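Local coordinates for protein translation initiation factor eIF-2B (Pyrococcus horikoshii, PDB 1VB5) that is the regulatory subunit of archaeal initiation factor 2B, which probably promotes exchange of initiation factor 2-bound GDP for GTP, at residues A185-K190 with K222-L227; A218-F223 with T264-V269. One frame throughout, in Å; residues are numbered along the deposited sequence.

Contact 1: residues A185-K190 with K222-L227; sequences ADMITK and KFHPTL
Two donors gather on the carbonyl oxygen of Ile-188. The amide N of His-224 reaches Ile-188 O at 2.9 Å with a fairly straight approach, 163° at the hydrogen, and a bound water that also lies against His-224 O is placed to donate to it. From the other side of the same residue, Ile-188 N donates to Lys-222 O at 3.0 Å. This pattern, in which Ile-188 bonds to the residues flanking Phe-223, defines a single parallel bridge between Ile-188 and Phe-223. Farther on, Lys-190 N donates to Leu-227 O at 2.7 Å, nearly linear at 177°, and ties the two segments together again beyond the bridge.

The bridged side chains lie side by side, pointing the same way. Ile-188 CG1 stands 3.8 Å above one face of the Phe-223 ring, displaced toward its rim, a CH-pi contact, while Ile-188 CG2 is 3.9 Å from both Phe-223 CD2 and Phe-223 CE2. An alanine in place of Phe-223 would probably leave both branches of Ile-188 without this packing and open a gap toward Ile-262 and Ile-275.

On the opposite flank, Met-187 crosses Leu-227 at about a right angle, its SD 3.7 Å from Leu-227 CD2. Its bend at chi3 (-54°) brings CE to Leu-227 CD2 and near His-224 ND1, a buried nitrogen with no partner in the model. Lys-222 runs extended past Ala-185, with CD 3.4 Å from Ala-185 O.

Opposite Val-195 stand two residues, Asp-186 and Met-187, the definition of a classic beta bulge, at the edge of the small antiparallel sheet. The contact is thus a one-bridge parallel join between that bulged edge strand and the loop after strand 214-217, beyond the C-terminal ends of neighbouring parallel strands of a Rossmann-like sheet.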
ATOM      1  N   ALA B 185     -14.524   6.040  -7.735  1.00 19.22           N
ATOM      2  CA  ALA B 185     -13.782   7.150  -8.309  1.00 15.23           C
ATOM      3  C   ALA B 185     -14.285   8.474  -7.756  1.00 19.70           C
ATOM      4  O   ALA B 185     -15.486   8.649  -7.526  1.00 26.50           O
ATOM      5  CB  ALA B 185     -13.918   7.142  -9.820  1.00 17.62           C
ATOM      6  N   ASP B 186     -13.358   9.399  -7.539  1.00 14.70           N
ATOM      7  CA  ASP B 186     -13.689  10.725  -7.047  1.00 19.96           C
ATOM      8  C   ASP B 186     -13.803  11.645  -8.259  1.00 17.72           C
ATOM      9  O   ASP B 186     -14.439  12.689  -8.202  1.00 20.88           O
ATOM     10  CB  ASP B 186     -12.593  11.222  -6.099  1.00 18.38           C
ATOM     11  CG  ASP B 186     -12.518  10.400  -4.829  1.00 29.88           C
ATOM     12  OD1 ASP B 186     -13.376  10.590  -3.937  1.00 34.50           O
ATOM     13  OD2 ASP B 186     -11.612   9.548  -4.725  1.00 30.27           O
ATOM     14  N   MET B 187     -13.189  11.235  -9.363  1.00 21.15           N
ATOM     15  CA  MET B 187     -13.227  12.023 -10.589  1.00 20.30           C
ATOM     16  C   MET B 187     -12.713  11.256 -11.801  1.00 22.13           C
ATOM     17  O   MET B 187     -11.768  10.466 -11.698  1.00 23.25           O
ATOM     18  CB  MET B 187     -12.384  13.296 -10.435  1.00 20.01           C
ATOM     19  CG  MET B 187     -12.322  14.136 -11.703  1.00 18.64           C
ATOM     20  SD  MET B 187     -11.157  15.511 -11.673  1.00 25.00           S
ATOM     21  CE  MET B 187     -11.665  16.390 -10.185  1.00 23.17           C
ATOM     22  N   ILE B 188     -13.356  11.478 -12.941  1.00 20.70           N
ATOM     23  CA  ILE B 188     -12.925  10.883 -14.196  1.00 16.45           C
ATOM     24  C   ILE B 188     -12.522  12.140 -14.962  1.00 21.89           C
ATOM     25  O   ILE B 188     -13.377  12.964 -15.303  1.00 23.84           O
ATOM     26  CB  ILE B 188     -14.069  10.176 -14.963  1.00 17.21           C
ATOM     27  CG1 ILE B 188     -14.667   9.034 -14.126  1.00 18.69           C
ATOM     28  CG2 ILE B 188     -13.542   9.654 -16.293  1.00 17.95           C
ATOM     29  CD1 ILE B 188     -13.681   7.938 -13.731  1.00 16.09           C
ATOM     30  N   THR B 189     -11.225  12.311 -15.202  1.00 17.54           N
ATOM     31  CA  THR B 189     -10.743  13.496 -15.899  1.00 17.55           C
ATOM     32  C   THR B 189     -11.256  13.558 -17.329  1.00 17.96           C
ATOM     33  O   THR B 189     -11.833  12.600 -17.842  1.00 19.03           O
ATOM     34  CB  THR B 189      -9.197  13.558 -15.919  1.00 17.01           C
ATOM     35  OG1 THR B 189      -8.674  12.445 -16.654  1.00 19.90           O
ATOM     36  CG2 THR B 189      -8.648  13.516 -14.504  1.00 19.31           C
ATOM     37  N   LYS B 190     -11.041  14.704 -17.965  1.00 22.90           N
ATOM     38  CA  LYS B 190     -11.472  14.915 -19.336  1.00 20.87           C
ATOM     39  C   LYS B 190     -10.791  13.933 -20.289  1.00 16.97           C
ATOM     40  O   LYS B 190     -11.396  13.494 -21.264  1.00 15.75           O
ATOM     41  CB  LYS B 190     -11.153  16.349 -19.769  1.00 26.62           C
ATOM     42  CG  LYS B 190     -11.690  16.699 -21.140  1.00 31.49           C
ATOM     43  CD  LYS B 190     -11.245  18.074 -21.592  1.00 39.80           C
ATOM     44  CE  LYS B 190     -11.773  18.370 -22.991  1.00 45.52           C
ATOM     45  NZ  LYS B 190     -11.294  19.687 -23.504  1.00 58.80           N
ATOM     46  N   LYS B 222     -19.659  12.372 -11.861  1.00 19.31           N
ATOM     47  CA  LYS B 222     -18.294  12.288 -11.343  1.00 23.52           C
ATOM     48  C   LYS B 222     -17.290  12.521 -12.469  1.00 21.50           C
ATOM     49  O   LYS B 222     -16.078  12.517 -12.250  1.00 23.63           O
ATOM     50  CB  LYS B 222     -18.050  10.933 -10.672  1.00 20.68           C
ATOM     51  CG  LYS B 222     -18.795  10.792  -9.355  1.00 26.44           C
ATOM     52  CD  LYS B 222     -18.604   9.428  -8.719  1.00 30.58           C
ATOM     53  CE  LYS B 222     -19.117   9.429  -7.284  1.00 30.61           C
ATOM     54  NZ  LYS B 222     -18.911   8.111  -6.626  1.00 35.94           N
ATOM     55  N   PHE B 223     -17.808  12.721 -13.678  1.00 18.08           N
ATOM     56  CA  PHE B 223     -16.967  12.994 -14.840  1.00 20.87           C
ATOM     57  C   PHE B 223     -16.742  14.505 -14.890  1.00 23.12           C
ATOM     58  O   PHE B 223     -17.706  15.274 -14.905  1.00 23.06           O
ATOM     59  CB  PHE B 223     -17.662  12.551 -16.138  1.00 20.92           C
ATOM     60  CG  PHE B 223     -17.646  11.062 -16.374  1.00 16.61           C
ATOM     61  CD1 PHE B 223     -18.184  10.186 -15.440  1.00 15.37           C
ATOM     62  CD2 PHE B 223     -17.117  10.542 -17.553  1.00 20.43           C
ATOM     63  CE1 PHE B 223     -18.202   8.805 -15.676  1.00 12.20           C
ATOM     64  CE2 PHE B 223     -17.129   9.168 -17.800  1.00 23.22           C
ATOM     65  CZ  PHE B 223     -17.675   8.297 -16.855  1.00 18.12           C
ATOM     66  N   HIS B 224     -15.482  14.939 -14.891  1.00 19.67           N
ATOM     67  CA  HIS B 224     -15.197  16.368 -14.958  1.00 18.23           C
ATOM     68  C   HIS B 224     -15.104  16.704 -16.445  1.00 26.94           C
ATOM     69  O   HIS B 224     -14.395  16.034 -17.205  1.00 23.48           O
ATOM     70  CB  HIS B 224     -13.888  16.695 -14.246  1.00 21.53           C
ATOM     71  CG  HIS B 224     -13.703  18.153 -13.969  1.00 17.42           C
ATOM     72  ND1 HIS B 224     -13.740  18.681 -12.696  1.00 21.23           N
ATOM     73  CD2 HIS B 224     -13.488  19.196 -14.802  1.00 14.90           C
ATOM     74  CE1 HIS B 224     -13.553  19.987 -12.756  1.00 14.35           C
ATOM     75  NE2 HIS B 224     -13.398  20.325 -14.024  1.00 22.28           N
ATOM     76  N   PRO B 225     -15.819  17.750 -16.883  1.00 23.93           N
ATOM     77  CA  PRO B 225     -15.825  18.156 -18.290  1.00 26.15           C
ATOM     78  C   PRO B 225     -14.624  18.883 -18.878  1.00 23.71           C
ATOM     79  O   PRO B 225     -14.464  18.906 -20.097  1.00 29.09           O
ATOM     80  CB  PRO B 225     -17.093  18.997 -18.386  1.00 27.62           C
ATOM     81  CG  PRO B 225     -17.104  19.693 -17.062  1.00 26.89           C
ATOM     82  CD  PRO B 225     -16.754  18.574 -16.095  1.00 28.55           C
ATOM     83  N   THR B 226     -13.772  19.463 -18.042  1.00 21.88           N
ATOM     84  CA  THR B 226     -12.641  20.216 -18.574  1.00 25.31           C
ATOM     85  C   THR B 226     -11.261  19.913 -18.001  1.00 23.63           C
ATOM     86  O   THR B 226     -10.252  20.182 -18.646  1.00 30.97           O
ATOM     87  CB  THR B 226     -12.883  21.720 -18.386  1.00 27.22           C
ATOM     88  OG1 THR B 226     -12.954  22.011 -16.985  1.00 21.07           O
ATOM     89  CG2 THR B 226     -14.195  22.132 -19.040  1.00 25.06           C
ATOM     90  N   LEU B 227     -11.214  19.371 -16.790  1.00 22.53           N
ATOM     91  CA  LEU B 227      -9.941  19.090 -16.134  1.00 28.26           C
ATOM     92  C   LEU B 227      -9.219  17.856 -16.681  1.00 25.79           C
ATOM     93  O   LEU B 227      -9.785  16.762 -16.720  1.00 25.46           O
ATOM     94  CB  LEU B 227     -10.179  18.940 -14.627  1.00 30.21           C
ATOM     95  CG  LEU B 227      -8.991  18.965 -13.668  1.00 27.08           C
ATOM     96  CD1 LEU B 227      -8.239  20.285 -13.780  1.00 28.03           C
ATOM     97  CD2 LEU B 227      -9.513  18.776 -12.258  1.00 28.26           C
TER
HETATM   98  O   HOH W   1     -14.623  13.546 -17.902  1.00 16.09           O

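Contact 2: residues A218-F223 with T264-V269; sequences AETYKF and TELGIV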
ATOM      1  N   ALA B 218     -18.286   4.792 -11.646  1.00 15.32           N
ATOM      2  CA  ALA B 218     -18.422   6.234 -11.505  1.00 17.38           C
ATOM      3  C   ALA B 218     -19.670   6.777 -12.184  1.00 16.68           C
ATOM      4  O   ALA B 218     -19.837   6.637 -13.393  1.00 17.50           O
ATOM      5  CB  ALA B 218     -17.191   6.928 -12.071  1.00 17.97           C
ATOM      6  N   GLU B 219     -20.554   7.393 -11.404  1.00 19.38           N
ATOM      7  CA  GLU B 219     -21.756   7.970 -11.982  1.00 21.22           C
ATOM      8  C   GLU B 219     -21.306   9.134 -12.858  1.00 24.56           C
ATOM      9  O   GLU B 219     -20.231   9.702 -12.652  1.00 22.22           O
ATOM     10  CB  GLU B 219     -22.713   8.483 -10.895  1.00 18.63           C
ATOM     11  CG  GLU B 219     -23.338   7.388 -10.047  1.00 20.92           C
ATOM     12  CD  GLU B 219     -22.501   7.027  -8.828  1.00 29.17           C
ATOM     13  OE1 GLU B 219     -21.287   7.319  -8.822  1.00 25.75           O
ATOM     14  OE2 GLU B 219     -23.060   6.439  -7.875  1.00 28.98           O
ATOM     15  N   THR B 220     -22.137   9.475 -13.835  1.00 20.65           N
ATOM     16  CA  THR B 220     -21.851  10.560 -14.758  1.00 24.55           C
ATOM     17  C   THR B 220     -21.521  11.903 -14.097  1.00 20.87           C
ATOM     18  O   THR B 220     -20.747  12.690 -14.642  1.00 19.21           O
ATOM     19  CB  THR B 220     -23.039  10.722 -15.739  1.00 28.81           C
ATOM     20  OG1 THR B 220     -22.917   9.741 -16.777  1.00 35.20           O
ATOM     21  CG2 THR B 220     -23.077  12.108 -16.338  1.00 41.54           C
ATOM     22  N   TYR B 221     -22.092  12.175 -12.928  1.00 22.73           N
ATOM     23  CA  TYR B 221     -21.808  13.445 -12.270  1.00 22.73           C
ATOM     24  C   TYR B 221     -20.410  13.451 -11.647  1.00 23.31           C
ATOM     25  O   TYR B 221     -20.015  14.418 -10.998  1.00 17.13           O
ATOM     26  CB  TYR B 221     -22.894  13.782 -11.228  1.00 21.63           C
ATOM     27  CG  TYR B 221     -22.978  12.852 -10.038  1.00 26.97           C
ATOM     28  CD1 TYR B 221     -22.056  12.940  -8.992  1.00 27.21           C
ATOM     29  CD2 TYR B 221     -23.966  11.873  -9.964  1.00 25.13           C
ATOM     30  CE1 TYR B 221     -22.116  12.073  -7.905  1.00 28.59           C
ATOM     31  CE2 TYR B 221     -24.033  10.998  -8.882  1.00 27.08           C
ATOM     32  CZ  TYR B 221     -23.104  11.103  -7.859  1.00 26.00           C
ATOM     33  OH  TYR B 221     -23.152  10.225  -6.797  1.00 42.54           O
ATOM     34  N   LYS B 222     -19.659  12.372 -11.861  1.00 19.31           N
ATOM     35  CA  LYS B 222     -18.294  12.288 -11.343  1.00 23.52           C
ATOM     36  C   LYS B 222     -17.290  12.521 -12.469  1.00 21.50           C
ATOM     37  O   LYS B 222     -16.078  12.517 -12.250  1.00 23.63           O
ATOM     38  CB  LYS B 222     -18.050  10.933 -10.672  1.00 20.68           C
ATOM     39  CG  LYS B 222     -18.795  10.792  -9.355  1.00 26.44           C
ATOM     40  CD  LYS B 222     -18.604   9.428  -8.719  1.00 30.58           C
ATOM     41  CE  LYS B 222     -19.117   9.429  -7.284  1.00 30.61           C
ATOM     42  NZ  LYS B 222     -18.911   8.111  -6.626  1.00 35.94           N
ATOM     43  N   PHE B 223     -17.808  12.721 -13.678  1.00 18.08           N
ATOM     44  CA  PHE B 223     -16.967  12.994 -14.840  1.00 20.87           C
ATOM     45  C   PHE B 223     -16.742  14.505 -14.890  1.00 23.12           C
ATOM     46  O   PHE B 223     -17.706  15.274 -14.905  1.00 23.06           O
ATOM     47  CB  PHE B 223     -17.662  12.551 -16.138  1.00 20.92           C
ATOM     48  CG  PHE B 223     -17.646  11.062 -16.374  1.00 16.61           C
ATOM     49  CD1 PHE B 223     -18.184  10.186 -15.440  1.00 15.37           C
ATOM     50  CD2 PHE B 223     -17.117  10.542 -17.553  1.00 20.43           C
ATOM     51  CE1 PHE B 223     -18.202   8.805 -15.676  1.00 12.20           C
ATOM     52  CE2 PHE B 223     -17.129   9.168 -17.800  1.00 23.22           C
ATOM     53  CZ  PHE B 223     -17.675   8.297 -16.855  1.00 18.12           C
ATOM     54  N   THR B 264     -21.133   3.251 -15.517  1.00 17.76           N
ATOM     55  CA  THR B 264     -21.947   4.441 -15.265  1.00 17.34           C
ATOM     56  C   THR B 264     -23.418   4.043 -15.247  1.00 17.89           C
ATOM     57  O   THR B 264     -23.764   2.911 -15.593  1.00 13.56           O
ATOM     58  CB  THR B 264     -21.767   5.507 -16.363  1.00 22.75           C
ATOM     59  OG1 THR B 264     -22.425   5.065 -17.559  1.00 23.57           O
ATOM     60  CG2 THR B 264     -20.287   5.744 -16.651  1.00 21.11           C
ATOM     61  N   GLU B 265     -24.281   4.979 -14.861  1.00 20.65           N
ATOM     62  CA  GLU B 265     -25.709   4.705 -14.808  1.00 24.16           C
ATOM     63  C   GLU B 265     -26.270   4.584 -16.225  1.00 24.52           C
ATOM     64  O   GLU B 265     -27.400   4.145 -16.410  1.00 26.24           O
ATOM     65  CB  GLU B 265     -26.454   5.810 -14.036  1.00 21.96           C
ATOM     66  CG  GLU B 265     -26.516   7.159 -14.745  1.00 25.22           C
ATOM     67  CD  GLU B 265     -25.282   8.017 -14.521  1.00 31.36           C
ATOM     68  OE1 GLU B 265     -24.194   7.463 -14.238  1.00 32.26           O
ATOM     69  OE2 GLU B 265     -25.401   9.255 -14.648  1.00 32.72           O
ATOM     70  N   LEU B 266     -25.465   4.967 -17.218  1.00 23.56           N
ATOM     71  CA  LEU B 266     -25.866   4.898 -18.625  1.00 20.74           C
ATOM     72  C   LEU B 266     -25.253   3.680 -19.307  1.00 23.29           C
ATOM     73  O   LEU B 266     -25.452   3.462 -20.500  1.00 25.51           O
ATOM     74  CB  LEU B 266     -25.415   6.158 -19.373  1.00 28.55           C
ATOM     75  CG  LEU B 266     -25.910   7.511 -18.847  1.00 29.97           C
ATOM     76  CD1 LEU B 266     -25.245   8.648 -19.619  1.00 27.66           C
ATOM     77  CD2 LEU B 266     -27.426   7.574 -18.977  1.00 30.60           C
ATOM     78  N   GLY B 267     -24.503   2.891 -18.549  1.00 23.53           N
ATOM     79  CA  GLY B 267     -23.869   1.714 -19.114  1.00 23.02           C
ATOM     80  C   GLY B 267     -22.366   1.763 -18.907  1.00 23.41           C
ATOM     81  O   GLY B 267     -21.829   2.748 -18.403  1.00 20.90           O
ATOM     82  N   ILE B 268     -21.680   0.697 -19.293  1.00 25.01           N
ATOM     83  CA  ILE B 268     -20.234   0.640 -19.138  1.00 23.94           C
ATOM     84  C   ILE B 268     -19.539   1.320 -20.316  1.00 21.26           C
ATOM     85  O   ILE B 268     -19.676   0.899 -21.462  1.00 23.78           O
ATOM     86  CB  ILE B 268     -19.760  -0.822 -19.018  1.00 23.35           C
ATOM     87  CG1 ILE B 268     -20.494  -1.494 -17.850  1.00 15.62           C
ATOM     88  CG2 ILE B 268     -18.244  -0.866 -18.831  1.00 14.60           C
ATOM     89  CD1 ILE B 268     -20.156  -2.960 -17.634  1.00 15.68           C
ATOM     90  N   VAL B 269     -18.813   2.390 -20.015  1.00 19.15           N
ATOM     91  CA  VAL B 269     -18.084   3.166 -21.010  1.00 24.30           C
ATOM     92  C   VAL B 269     -16.602   2.740 -21.076  1.00 26.42           C
ATOM     93  O   VAL B 269     -16.016   2.333 -20.067  1.00 20.37           O
ATOM     94  CB  VAL B 269     -18.174   4.680 -20.663  1.00 26.85           C
ATOM     95  CG1 VAL B 269     -17.885   4.897 -19.198  1.00 27.74           C
ATOM     96  CG2 VAL B 269     -17.180   5.469 -21.459  1.00 40.69           C
TER
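The carboxylate of Glu-265 receives the backbone amide of Thr-220: Thr-220 N lies 2.9 Å from Glu-265 OE1, which uses its syn lone pair, and makes a weak second bond to OE2 at 3.4 Å. A bend at chi2 (-84°) turns Glu-265 CD toward Thr-220, and the side chain crosses that of Thr-220 at about a right angle. Because Thr-220 opens the 3-10 segment 220-222, the acid sits at the N-terminal end of that turn, where its negative charge would be favourable.

Glu-265 is itself held in a type I turn. Thr-264 OG1 accepts from Leu-266 N at 3.1 Å, an ST turn, and donates to Gly-267 O, which Thr-264 N also reaches.

Packing lies farther in. Thr-264 CG2 comes within 3.4 Å of Ala-218 O and 3.7 Å of Phe-223 CZ, the Thr-264 and Phe-223 side chains crossing at about a right angle. Val-269 CG1 approaches the edge of the same ring, 4.1 Å from Phe-223 CZ.

The arrangement is that of a tight two-residue beta hairpin, strands 261-264 and 267-269, at the border of the Rossmann-like sheet, its turn carrying a carboxylate to the loop that leaves the neighbouring parallel strand 214-217.

Overall arrangement
Followed from the N terminus, contact 1 comes first: 185-190, just after strand 180-183, meets 222-227 and closes a loop holding strand 194-197, helix 200-209 and strand 214-217. Contact 2 then pairs 218-223 with 264-269, closing a second loop with the short strands 240-241 and 244-245, strand 251-254 and nearly all of strand 261-264. The loops do not nest but cross narrowly, since 218-223 opens contact 2 just before 222-227 closes contact 1; Lys-222 and Phe-223 belong to both. Their surfaces also touch, Ile-188 CG1 lying 3.9 Å from Ala-218 CB. Together they tie the C-terminal ends of parallel strands 180-183 and 214-217 to the small antiparallel sheet and to the hairpin 261-269.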